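Local structure of putative metal-sulfur cluster biosynthesis proteins YuaD (Bacillus subtilis, 1ORU) at residues M84-P87 with R88-P91. The protein is of unknown function but carries a MOSC domain, whose family is thought to bind molybdenum and pyridoxal phosphate. Sequence-based numbering, arbitrary orientation.
Sequences MGVP and RILP
A Schellman motif ends helix 74-84, and just past it Val86 and Ile89 meet side chain to side chain as the chain turns back toward the helix. Gly85 is the first residue off the helical path; its positive phi (78°), with two bonds back into the last turn, identifies the motif. The closest apolar touch is methyl to methyl: CG2 of Val86 lies 3.8 Å from CD1 of Ile89. That methyl of Val86 sits between its own backbone N and carbonyl carbon, where it also comes within 3.9 Å of the carbonyl O of Arg88. The same oxygen accepts a hydrogen bond from Tyr143 OH, which ties it to the loop after helix 133-142. Ile89 and the selenomethionine Met84 both pack on Ile139 of that helix, while Met84 and Val86 share Leu149 of helix 149-156, so the turn joins three helices through one apolar cluster. Between the buried residues, the chain bends at exposed Pro87 and runs on extended through exposed Arg88. In Ile89, chi1 of -67°, measured from the backbone N, leaves CG1 anti to the carbonyl carbon, and chi2 is -65°, a bent chain whose CD1 also approaches SE of Met84, at 4.3 Å.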
loop_
_atom_site.group_PDB
_atom_site.type_symbol
_atom_site.label_atom_id
_atom_site.label_comp_id
_atom_site.label_asym_id
_atom_site.label_seq_id
_atom_site.Cartn_x
_atom_site.Cartn_y
_atom_site.Cartn_z
HETATM N N MSE A 84 -11.596 -15.970 22.791
HETATM C CA MSE A 84 -11.838 -17.349 22.391
HETATM C C MSE A 84 -11.931 -18.299 23.583
HETATM O O MSE A 84 -12.346 -19.452 23.440
HETATM C CB MSE A 84 -10.732 -17.830 21.461
HETATM C CG MSE A 84 -10.741 -17.169 20.093
HETATM SE SE MSE A 84 -9.340 -17.869 19.019
HETATM C CE MSE A 84 -10.105 -19.616 18.633
ATOM N N GLY A 85 -11.532 -17.819 24.755
ATOM C CA GLY A 85 -11.580 -18.657 25.939
ATOM C C GLY A 85 -10.446 -19.665 26.016
ATOM O O GLY A 85 -10.602 -20.725 26.623
ATOM N N VAL A 86 -9.309 -19.352 25.396
ATOM C CA VAL A 86 -8.154 -20.242 25.438
ATOM C C VAL A 86 -7.009 -19.552 26.181
ATOM O O VAL A 86 -6.908 -18.325 26.175
ATOM C CB VAL A 86 -7.680 -20.650 24.021
ATOM C CG1 VAL A 86 -8.770 -21.445 23.315
ATOM C CG2 VAL A 86 -7.303 -19.415 23.219
ATOM N N PRO A 87 -6.132 -20.337 26.827
ATOM C CA PRO A 87 -4.993 -19.814 27.588
ATOM C C PRO A 87 -3.984 -18.969 26.819
ATOM O O PRO A 87 -3.426 -18.020 27.371
ATOM C CB PRO A 87 -4.368 -21.076 28.178
ATOM C CG PRO A 87 -4.663 -22.101 27.155
ATOM C CD PRO A 87 -6.097 -21.808 26.794
ATOM N N ARG A 88 -3.742 -19.300 25.555
ATOM C CA ARG A 88 -2.782 -18.530 24.777
ATOM C C ARG A 88 -2.892 -18.718 23.270
ATOM O O ARG A 88 -3.392 -19.733 22.787
ATOM C CB ARG A 88 -1.358 -18.876 25.220
ATOM C CG ARG A 88 -1.021 -20.350 25.096
ATOM C CD ARG A 88 0.444 -20.629 25.411
ATOM N NE ARG A 88 0.748 -22.056 25.340
ATOM C CZ ARG A 88 1.964 -22.574 25.484
ATOM N NH1 ARG A 88 3.003 -21.781 25.708
ATOM N NH2 ARG A 88 2.141 -23.886 25.411
ATOM N N ILE A 89 -2.415 -17.714 22.539
ATOM C CA ILE A 89 -2.400 -17.725 21.082
ATOM C C ILE A 89 -0.976 -17.338 20.684
ATOM O O ILE A 89 -0.549 -16.215 20.929
ATOM C CB ILE A 89 -3.381 -16.681 20.494
ATOM C CG1 ILE A 89 -4.825 -17.083 20.798
ATOM C CG2 ILE A 89 -3.171 -16.555 18.997
ATOM C CD1 ILE A 89 -5.258 -18.371 20.130
ATOM N N LEU A 90 -0.244 -18.268 20.080
ATOM C CA LEU A 90 1.135 -17.999 19.675
ATOM C C LEU A 90 1.222 -17.387 18.283
ATOM O O LEU A 90 0.514 -17.803 17.367
ATOM C CB LEU A 90 1.955 -19.289 19.710
ATOM C CG LEU A 90 2.018 -20.005 21.063
ATOM C CD1 LEU A 90 2.909 -21.234 20.940
ATOM C CD2 LEU A 90 2.546 -19.059 22.127
ATOM N N PRO A 91 2.102 -16.385 18.106
ATOM C CA PRO A 91 2.250 -15.745 16.796
ATOM C C PRO A 91 2.515 -16.764 15.685
ATOM O O PRO A 91 2.060 -16.589 14.551
ATOM C CB PRO A 91 3.433 -14.797 17.009
ATOM C CG PRO A 91 3.252 -14.376 18.445
ATOM C CD PRO A 91 2.928 -15.705 19.121
#